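PDB 4BU0: S-M checkpoint control protein rad4, which acts in DNA replication and the S–M checkpoint, its paired N-terminal BRCT domains binding phosphorylated Crb2 to help establish the DNA damage checkpoint. Local coordinates for residues A[46-51]-A[72-77]; A[66-71]-A[96-101]; A[133-138]-A[158-163]. All coordinates share one frame; numbering follows the deposited sequence.

Interaction 1: residues A[46-51]-A[72-77]; sequences HLIAGD and SEWIPV
His46 and Trp74 bring the start of strand 46-49 against the first turn of helix 74-83 inside the first BRCT domain, a fold built on a parallel four-stranded sheet with strand order 2-1-3-4 and helices packed on it. The two side chains cross at about a right angle. Trp74 CH2 lies over one face of the imidazole, 3.9 Å from His46 CD2, and the neighbouring CZ3 reaches His46 CB. The planes are inclined by only 25°, yet the rings are slid apart, with 5.2 Å between the imidazole centroid and that of the six-membered ring, and overlap little. Trp74 CG is anti to the backbone N (chi1 175°), which starts the indole toward the sheet; its NE1, on the five-membered ring, is hydrogen-bonded to the carbonyl oxygen of Leu92.

Two residues along the strand, Ile48 turns its two branches to different partners. CD1 meets Ile75 CG1 at 3.9 Å, and more distantly approaches Trp74 CE3, whereas CG2 rests 3.7 Å from Ser72 CA, ahead of the helix. Ile75 also folds back on its neighbour, placing CD1 above the indole plane toward the rim. Farther out, Phe10 stacks on the His46 ring, and Ile12 of strand 11-15 touches Ile48, Trp74 and Ile75, joining this helix to the middle of the sheet. No direct hydrogen bond links the two segments. At the partly exposed end a water bridges the backbones instead, donating to Ala49 O at 2.8 Å and accepting from Ser72 N at 2.9 Å.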
loop_
_atom_site.group_PDB
_atom_site.type_symbol
_atom_site.label_atom_id
_atom_site.label_comp_id
_atom_site.label_asym_id
_atom_site.label_seq_id
_atom_site.Cartn_x
_atom_site.Cartn_y
_atom_site.Cartn_z
ATOM N N HIS A 46 2.422 -8.271 12.445
ATOM C CA HIS A 46 1.477 -7.969 11.385
ATOM C C HIS A 46 1.056 -6.527 11.490
ATOM O O HIS A 46 0.663 -6.083 12.572
ATOM C CB HIS A 46 0.252 -8.893 11.486
ATOM C CG HIS A 46 0.592 -10.331 11.208
ATOM N ND1 HIS A 46 1.361 -11.086 12.106
ATOM C CD2 HIS A 46 0.314 -11.103 10.124
ATOM C CE1 HIS A 46 1.546 -12.264 11.521
ATOM N NE2 HIS A 46 0.915 -12.338 10.346
ATOM N N LEU A 47 1.158 -5.780 10.371
ATOM C CA LEU A 47 0.768 -4.382 10.322
ATOM C C LEU A 47 -0.439 -4.284 9.405
ATOM O O LEU A 47 -0.336 -4.572 8.213
ATOM C CB LEU A 47 1.937 -3.495 9.817
ATOM C CG LEU A 47 1.649 -2.022 9.633
ATOM C CD1 LEU A 47 1.432 -1.306 11.007
ATOM C CD2 LEU A 47 2.828 -1.344 8.884
ATOM N N ILE A 48 -1.580 -3.881 9.977
ATOM C CA ILE A 48 -2.815 -3.730 9.209
ATOM C C ILE A 48 -2.788 -2.294 8.696
ATOM O O ILE A 48 -2.740 -1.363 9.492
ATOM C CB ILE A 48 -4.034 -4.060 10.103
ATOM C CG1 ILE A 48 -3.972 -5.575 10.519
ATOM C CG2 ILE A 48 -5.349 -3.727 9.336
ATOM C CD1 ILE A 48 -4.969 -5.904 11.622
ATOM N N ALA A 49 -2.755 -2.118 7.371
ATOM C CA ALA A 49 -2.566 -0.780 6.804
ATOM C C ALA A 49 -3.711 -0.311 5.928
ATOM O O ALA A 49 -4.225 -1.091 5.118
ATOM C CB ALA A 49 -1.297 -0.792 5.970
ATOM N N GLY A 50 -4.042 0.982 6.054
ATOM C CA GLY A 50 -5.086 1.613 5.252
ATOM C C GLY A 50 -4.542 2.598 4.241
ATOM O O GLY A 50 -5.321 3.226 3.514
ATOM N N ASP A 51 -3.195 2.736 4.199
ATOM C CA ASP A 51 -2.457 3.659 3.329
ATOM C C ASP A 51 -0.995 3.281 3.345
ATOM O O ASP A 51 -0.549 2.631 4.293
ATOM C CB ASP A 51 -2.629 5.112 3.829
ATOM C CG ASP A 51 -2.280 6.199 2.824
ATOM O OD1 ASP A 51 -2.133 5.876 1.622
ATOM O OD2 ASP A 51 -2.250 7.383 3.221
ATOM N N SER A 72 -7.394 -4.472 6.077
ATOM C CA SER A 72 -8.282 -4.260 7.208
ATOM C C SER A 72 -9.304 -5.365 7.383
ATOM O O SER A 72 -9.831 -5.510 8.479
ATOM C CB SER A 72 -9.012 -2.937 7.034
ATOM O OG SER A 72 -9.800 -2.983 5.856
ATOM N N GLU A 73 -9.591 -6.125 6.320
ATOM C CA GLU A 73 -10.605 -7.176 6.398
ATOM C C GLU A 73 -10.070 -8.459 7.041
ATOM O O GLU A 73 -10.868 -9.333 7.395
ATOM C CB GLU A 73 -11.184 -7.483 4.996
ATOM C CG GLU A 73 -10.396 -8.489 4.161
ATOM C CD GLU A 73 -9.828 -8.110 2.799
ATOM O OE1 GLU A 73 -10.501 -7.357 2.058
ATOM O OE2 GLU A 73 -8.742 -8.633 2.442
ATOM N N TRP A 74 -8.723 -8.604 7.174
ATOM C CA TRP A 74 -8.176 -9.841 7.710
ATOM C C TRP A 74 -8.762 -10.272 9.052
ATOM O O TRP A 74 -9.324 -11.364 9.159
ATOM C CB TRP A 74 -6.644 -9.751 7.800
ATOM C CG TRP A 74 -6.021 -10.942 8.454
ATOM C CD1 TRP A 74 -6.279 -12.263 8.185
ATOM C CD2 TRP A 74 -5.087 -10.920 9.536
ATOM N NE1 TRP A 74 -5.546 -13.071 9.042
ATOM C CE2 TRP A 74 -4.800 -12.269 9.870
ATOM C CE3 TRP A 74 -4.425 -9.887 10.230
ATOM C CZ2 TRP A 74 -3.920 -12.610 10.910
ATOM C CZ3 TRP A 74 -3.519 -10.234 11.233
ATOM C CH2 TRP A 74 -3.290 -11.581 11.565
ATOM N N ILE A 75 -8.641 -9.427 10.067
ATOM C CA ILE A 75 -9.082 -9.826 11.403
ATOM C C ILE A 75 -10.608 -10.053 11.451
ATOM O O ILE A 75 -11.028 -11.101 11.941
ATOM C CB ILE A 75 -8.597 -8.840 12.472
ATOM C CG1 ILE A 75 -7.050 -8.961 12.700
ATOM C CG2 ILE A 75 -9.394 -9.010 13.786
ATOM C CD1 ILE A 75 -6.572 -10.354 13.269
ATOM N N PRO A 76 -11.461 -9.162 10.907
ATOM C CA PRO A 76 -12.894 -9.468 10.931
ATOM C C PRO A 76 -13.249 -10.774 10.222
ATOM O O PRO A 76 -14.097 -11.514 10.724
ATOM C CB PRO A 76 -13.502 -8.259 10.209
ATOM C CG PRO A 76 -12.564 -7.133 10.555
ATOM C CD PRO A 76 -11.207 -7.805 10.389
ATOM N N VAL A 77 -12.580 -11.109 9.080
ATOM C CA VAL A 77 -12.900 -12.340 8.377
ATOM C C VAL A 77 -12.432 -13.569 9.200
ATOM O O VAL A 77 -13.171 -14.562 9.340
ATOM C CB VAL A 77 -12.329 -12.350 6.932
ATOM C CG1 VAL A 77 -12.476 -13.722 6.281
ATOM C CG2 VAL A 77 -13.026 -11.284 6.073
HETATM O O HOH W 1 -6.771 -2.141 4.417
#

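Interaction 2: residues A[66-71]-A[96-101]; sequences DIKIMS and KHLLPT. Unlike the reference sequence in segment 96-101: Leu98 (reference Phe).
Ile69 and Leu99 join backbones where the connection between the two BRCT domains runs beside strand 68-70, the edge strand of the first domain's sheet. Leu99 N donates to Ile69 O at 2.8 Å in a nearly straight bond (173° at the hydrogen). A water also lies 2.8 Å from Ile69 O and farther from Leu99 O; it can donate to either, but has more acceptors about it than protons to give. On the other flank of Met70, Ser71 N donates to His97 O at 2.9 Å. The pair of bonds brackets a single beta bridge between Met70 and Leu98.

Apolar groups lie about this bridge. Met70, bent at both chi2 and chi3, sets SD 3.8 Å from Leu98 CD2 and CE against His97 O. Leu98 is a departure from the reference phenylalanine. Ile69 CG2 meets Leu99 CD2 at 3.9 Å. Two side-chain polar atoms find partners just beyond the segments: Ser71 OG caps Glu73 N, and His97 ND1 bonds Glu73 OE2. Because the direct bonds use main-chain atoms alone, attachment of the connection to the sheet edge probably depends more on the course of the backbone than on side-chain identity.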
loop_
_atom_site.group_PDB
_atom_site.type_symbol
_atom_site.label_atom_id
_atom_site.label_comp_id
_atom_site.label_asym_id
_atom_site.label_seq_id
_atom_site.Cartn_x
_atom_site.Cartn_y
_atom_site.Cartn_z
ATOM N N ASP A 66 9.955 -9.062 7.283
ATOM C CA ASP A 66 9.366 -10.180 8.000
ATOM C C ASP A 66 7.934 -9.858 8.413
ATOM O O ASP A 66 7.150 -10.776 8.632
ATOM C CB ASP A 66 10.197 -10.476 9.267
ATOM C CG ASP A 66 10.365 -9.286 10.198
ATOM O OD1 ASP A 66 10.969 -8.262 9.773
ATOM O OD2 ASP A 66 9.885 -9.365 11.350
ATOM N N ILE A 67 7.635 -8.568 8.577
ATOM C CA ILE A 67 6.306 -8.115 9.038
ATOM C C ILE A 67 5.336 -8.180 7.872
ATOM O O ILE A 67 5.631 -7.637 6.807
ATOM C CB ILE A 67 6.397 -6.708 9.665
ATOM C CG1 ILE A 67 7.153 -6.800 11.018
ATOM C CG2 ILE A 67 4.981 -6.050 9.826
ATOM C CD1 ILE A 67 7.399 -5.541 11.693
ATOM N N LYS A 68 4.167 -8.809 8.079
ATOM C CA LYS A 68 3.185 -8.925 7.010
ATOM C C LYS A 68 2.299 -7.706 6.993
ATOM O O LYS A 68 1.815 -7.300 8.049
ATOM C CB LYS A 68 2.291 -10.179 7.172
ATOM C CG LYS A 68 3.017 -11.510 7.421
ATOM C CD LYS A 68 3.420 -12.212 6.159
ATOM C CE LYS A 68 4.223 -13.443 6.509
ATOM N NZ LYS A 68 5.400 -13.607 5.616
ATOM N N ILE A 69 2.093 -7.111 5.794
ATOM C CA ILE A 69 1.216 -5.945 5.654
ATOM C C ILE A 69 -0.126 -6.466 5.203
ATOM O O ILE A 69 -0.290 -7.057 4.138
ATOM C CB ILE A 69 1.758 -4.814 4.767
ATOM C CG1 ILE A 69 3.122 -4.334 5.304
ATOM C CG2 ILE A 69 0.755 -3.644 4.731
ATOM C CD1 ILE A 69 3.873 -3.689 4.279
ATOM N N MET A 70 -1.112 -6.278 6.103
ATOM C CA MET A 70 -2.411 -6.867 5.970
ATOM C C MET A 70 -3.514 -5.912 5.670
ATOM O O MET A 70 -3.474 -4.744 6.046
ATOM C CB MET A 70 -2.762 -7.522 7.341
ATOM C CG MET A 70 -1.712 -8.514 7.869
ATOM S SD MET A 70 -1.387 -9.855 6.687
ATOM C CE MET A 70 -3.032 -10.623 6.542
ATOM N N SER A 71 -4.542 -6.442 5.013
ATOM C CA SER A 71 -5.757 -5.694 4.736
ATOM C C SER A 71 -6.590 -5.530 6.016
ATOM O O SER A 71 -6.555 -6.389 6.924
ATOM C CB SER A 71 -6.560 -6.433 3.676
ATOM O OG SER A 71 -7.881 -5.926 3.569
ATOM N N LYS A 96 -4.443 -14.946 2.222
ATOM C CA LYS A 96 -5.637 -14.528 1.502
ATOM C C LYS A 96 -5.986 -13.066 1.763
ATOM O O LYS A 96 -6.863 -12.530 1.084
ATOM C CB LYS A 96 -6.826 -15.413 1.886
ATOM C CG LYS A 96 -6.740 -16.786 1.216
ATOM C CD LYS A 96 -7.693 -17.788 1.830
ATOM C CE LYS A 96 -7.786 -19.039 0.989
ATOM N NZ LYS A 96 -8.669 -20.056 1.621
ATOM N N HIS A 97 -5.356 -12.441 2.776
ATOM C CA HIS A 97 -5.723 -11.071 3.144
ATOM C C HIS A 97 -4.519 -10.147 3.226
ATOM O O HIS A 97 -4.560 -9.119 3.904
ATOM C CB HIS A 97 -6.518 -11.064 4.474
ATOM C CG HIS A 97 -7.815 -11.791 4.342
ATOM N ND1 HIS A 97 -8.914 -11.191 3.761
ATOM C CD2 HIS A 97 -8.113 -13.081 4.611
ATOM C CE1 HIS A 97 -9.862 -12.120 3.732
ATOM N NE2 HIS A 97 -9.428 -13.276 4.224
ATOM N N LEU A 98 -3.461 -10.453 2.489
ATOM C CA LEU A 98 -2.337 -9.540 2.410
ATOM C C LEU A 98 -2.822 -8.280 1.720
ATOM O O LEU A 98 -3.651 -8.352 0.794
ATOM C CB LEU A 98 -1.182 -10.174 1.601
ATOM C CG LEU A 98 -0.474 -11.324 2.266
ATOM C CD1 LEU A 98 0.458 -12.043 1.250
ATOM C CD2 LEU A 98 0.346 -10.859 3.431
ATOM N N LEU A 99 -2.307 -7.131 2.134
ATOM C CA LEU A 99 -2.712 -5.902 1.457
ATOM C C LEU A 99 -2.173 -5.897 0.027
ATOM O O LEU A 99 -1.003 -6.260 -0.177
ATOM C CB LEU A 99 -2.157 -4.693 2.197
ATOM C CG LEU A 99 -2.747 -3.326 1.781
ATOM C CD1 LEU A 99 -4.238 -3.159 2.258
ATOM C CD2 LEU A 99 -1.911 -2.183 2.332
ATOM N N PRO A 100 -2.994 -5.499 -0.975
ATOM C CA PRO A 100 -2.471 -5.393 -2.352
ATOM C C PRO A 100 -1.282 -4.446 -2.361
ATOM O O PRO A 100 -1.321 -3.417 -1.685
ATOM C CB PRO A 100 -3.656 -4.817 -3.130
ATOM C CG PRO A 100 -4.874 -5.325 -2.353
ATOM C CD PRO A 100 -4.429 -5.137 -0.912
ATOM N N THR A 101 -0.229 -4.780 -3.109
ATOM C CA THR A 101 1.001 -3.997 -3.057
ATOM C C THR A 101 0.771 -2.534 -3.322
ATOM O O THR A 101 1.328 -1.681 -2.610
ATOM C CB THR A 101 2.011 -4.558 -4.062
ATOM O OG1 THR A 101 2.311 -5.899 -3.651
ATOM C CG2 THR A 101 3.308 -3.742 -4.105
HETATM O O HOH W 2 1.253 -7.362 1.811
#

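Interaction 3: residues A[133-138]-A[158-163]; sequences PDLTRD and WKINVV
Arg137 lies over one face of the Trp158 indole. Its CB stands 4.0 Å from the centroid of the five-membered ring, 14° off the ring normal, a CH-pi contact, while Arg137 N lies over the same face, by the six-membered ring, 3.6 Å from Trp158 CZ3. CZ3 is also where the loop's main chain comes closest, 3.5 Å from Thr136 C. At the edge, near the ring plane, comes Leu135 O, and Leu135 CG packs 4.0 Å from Trp158 CZ3, the leucine and the indole running alongside one another in opposite senses. Beside the indole, Ile160 sends CD1 to within 3.5 Å of Thr136 O and, less closely, to Leu135 CD1.

Segment 133-138 is the loop between strands 130-131 and 141-144 of the second BRCT domain, and Trp158 and Ile160 lie where helix 150-157 gives way to strand 161-163, with Lys159 forming the Schellman motif at the helix end. Tyr154 of that helix meets the indole edge-to-face. An alanine in place of Trp158 would probably leave Arg137 CB and the Thr136-Arg137 peptide without their aromatic cover and open a gap beside Leu135.

The outer side is looser and polar. A water donates to both Arg137 O and Trp158 O, at 2.9 Å each, with no direct hydrogen bond between the segments. The Arg137 chain runs extended from CG to NE, away from the indole, and outside the two segments NE forms a salt bridge with an acidic side chain of the bound Crb2 phosphopeptide; Asp134 OD1 and the Leu135 backbone hydrogen-bond to that peptide.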
loop_
_atom_site.group_PDB
_atom_site.type_symbol
_atom_site.label_atom_id
_atom_site.label_comp_id
_atom_site.label_asym_id
_atom_site.label_seq_id
_atom_site.Cartn_x
_atom_site.Cartn_y
_atom_site.Cartn_z
ATOM N N PRO A 133 -5.047 7.653 -16.703
ATOM C CA PRO A 133 -4.569 8.076 -18.028
ATOM C C PRO A 133 -4.167 9.564 -18.040
ATOM O O PRO A 133 -3.185 9.939 -18.673
ATOM C CB PRO A 133 -5.794 7.848 -18.924
ATOM C CG PRO A 133 -6.572 6.785 -18.213
ATOM C CD PRO A 133 -6.425 7.135 -16.761
ATOM N N ASP A 134 -4.945 10.402 -17.319
ATOM C CA ASP A 134 -4.674 11.843 -17.207
ATOM C C ASP A 134 -4.006 12.146 -15.886
ATOM O O ASP A 134 -4.301 11.461 -14.890
ATOM C CB ASP A 134 -5.997 12.630 -17.268
ATOM C CG ASP A 134 -6.858 12.324 -18.475
ATOM O OD1 ASP A 134 -6.303 12.188 -19.579
ATOM O OD2 ASP A 134 -8.105 12.268 -18.319
ATOM N N LEU A 135 -3.151 13.170 -15.855
ATOM C CA LEU A 135 -2.541 13.573 -14.592
ATOM C C LEU A 135 -3.462 14.563 -13.900
ATOM O O LEU A 135 -3.860 15.563 -14.511
ATOM C CB LEU A 135 -1.157 14.198 -14.815
ATOM C CG LEU A 135 -0.398 14.528 -13.540
ATOM C CD1 LEU A 135 0.176 13.271 -12.863
ATOM C CD2 LEU A 135 0.750 15.449 -13.838
ATOM N N THR A 136 -3.805 14.267 -12.657
ATOM C CA THR A 136 -4.605 15.137 -11.790
ATOM C C THR A 136 -3.882 15.265 -10.471
ATOM O O THR A 136 -2.938 14.513 -10.176
ATOM C CB THR A 136 -6.029 14.623 -11.593
ATOM O OG1 THR A 136 -5.945 13.325 -11.040
ATOM C CG2 THR A 136 -6.838 14.575 -12.892
ATOM N N ARG A 137 -4.326 16.235 -9.647
ATOM C CA ARG A 137 -3.629 16.537 -8.399
ATOM C C ARG A 137 -3.668 15.374 -7.391
ATOM O O ARG A 137 -2.862 15.391 -6.474
ATOM C CB ARG A 137 -4.142 17.859 -7.750
ATOM C CG ARG A 137 -5.638 17.988 -7.583
ATOM C CD ARG A 137 -6.004 19.452 -7.337
ATOM N NE ARG A 137 -7.413 19.594 -6.969
ATOM C CZ ARG A 137 -7.869 19.582 -5.722
ATOM N NH1 ARG A 137 -7.032 19.431 -4.702
ATOM N NH2 ARG A 137 -9.168 19.713 -5.485
ATOM N N ASP A 138 -4.546 14.394 -7.569
ATOM C CA ASP A 138 -4.632 13.274 -6.632
ATOM C C ASP A 138 -3.803 12.066 -7.091
ATOM O O ASP A 138 -3.797 11.032 -6.405
ATOM C CB ASP A 138 -6.084 12.885 -6.370
ATOM C CG ASP A 138 -6.850 12.381 -7.551
ATOM O OD1 ASP A 138 -6.495 12.742 -8.679
ATOM O OD2 ASP A 138 -7.861 11.684 -7.342
ATOM N N TRP A 158 2.672 20.239 -8.639
ATOM C CA TRP A 158 1.737 19.664 -7.669
ATOM C C TRP A 158 2.444 18.821 -6.592
ATOM O O TRP A 158 1.766 18.192 -5.763
ATOM C CB TRP A 158 0.701 18.781 -8.387
ATOM C CG TRP A 158 -0.417 19.524 -9.053
ATOM C CD1 TRP A 158 -0.906 20.753 -8.712
ATOM C CD2 TRP A 158 -1.227 19.058 -10.145
ATOM N NE1 TRP A 158 -1.979 21.074 -9.512
ATOM C CE2 TRP A 158 -2.185 20.064 -10.416
ATOM C CE3 TRP A 158 -1.204 17.909 -10.958
ATOM C CZ2 TRP A 158 -3.138 19.943 -11.436
ATOM C CZ3 TRP A 158 -2.117 17.807 -12.000
ATOM C CH2 TRP A 158 -3.102 18.788 -12.201
ATOM N N LYS A 159 3.798 18.752 -6.656
ATOM C CA LYS A 159 4.631 17.981 -5.717
ATOM C C LYS A 159 4.255 16.490 -5.733
ATOM O O LYS A 159 4.198 15.823 -4.693
ATOM C CB LYS A 159 4.559 18.577 -4.290
ATOM C CG LYS A 159 5.103 20.017 -4.274
ATOM C CD LYS A 159 5.242 20.610 -2.872
ATOM C CE LYS A 159 5.337 22.125 -2.899
ATOM N NZ LYS A 159 6.437 22.628 -3.779
ATOM N N ILE A 160 3.967 15.981 -6.956
ATOM C CA ILE A 160 3.655 14.567 -7.152
ATOM C C ILE A 160 4.962 13.821 -7.405
ATOM O O ILE A 160 5.798 14.300 -8.162
ATOM C CB ILE A 160 2.673 14.394 -8.320
ATOM C CG1 ILE A 160 1.290 14.997 -7.970
ATOM C CG2 ILE A 160 2.573 12.911 -8.745
ATOM C CD1 ILE A 160 0.361 15.113 -9.143
ATOM N N ASN A 161 5.119 12.641 -6.775
ATOM C CA ASN A 161 6.302 11.804 -6.981
ATOM C C ASN A 161 6.504 11.494 -8.452
ATOM O O ASN A 161 5.544 11.050 -9.109
ATOM C CB ASN A 161 6.123 10.470 -6.246
ATOM C CG ASN A 161 5.951 10.544 -4.758
ATOM O OD1 ASN A 161 6.503 11.443 -4.094
ATOM N ND2 ASN A 161 5.191 9.594 -4.199
ATOM N N VAL A 162 7.734 11.697 -8.956
ATOM C CA VAL A 162 8.102 11.343 -10.319
ATOM C C VAL A 162 9.158 10.289 -10.180
ATOM O O VAL A 162 10.205 10.548 -9.584
ATOM C CB VAL A 162 8.591 12.542 -11.147
ATOM C CG1 VAL A 162 8.914 12.089 -12.577
ATOM C CG2 VAL A 162 7.527 13.656 -11.156
ATOM N N VAL A 163 8.858 9.081 -10.661
ATOM C CA VAL A 163 9.788 7.965 -10.513
ATOM C C VAL A 163 10.028 7.269 -11.839
ATOM O O VAL A 163 9.220 7.374 -12.773
ATOM C CB VAL A 163 9.212 6.936 -9.496
ATOM C CG1 VAL A 163 9.137 7.517 -8.086
ATOM C CG2 VAL A 163 7.830 6.387 -9.918
HETATM O O HOH W 3 -0.971 17.356 -5.458
#

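Overall arrangement
Interactions 1 and 2 share a sheet and touch: strands 46-49 and 68-70 are neighbours, and Leu47 pairs with Lys68 and Met70 through backbone atoms. Interaction 1 is the buried one, aromatic and aliphatic groups joining strand to helix; interaction 2, at the sheet's edge, is partly buried and relies on direct main-chain hydrogen bonds to the connection leading into the second domain. Interaction 3 belongs to that second domain, its centre about 27 Å from that of interaction 1 and about 26 Å from that of interaction 2. Also partly buried, it packs an indole against a loop that meets the phosphopeptide, so apolar packing lies beside ligand-directed polar groups.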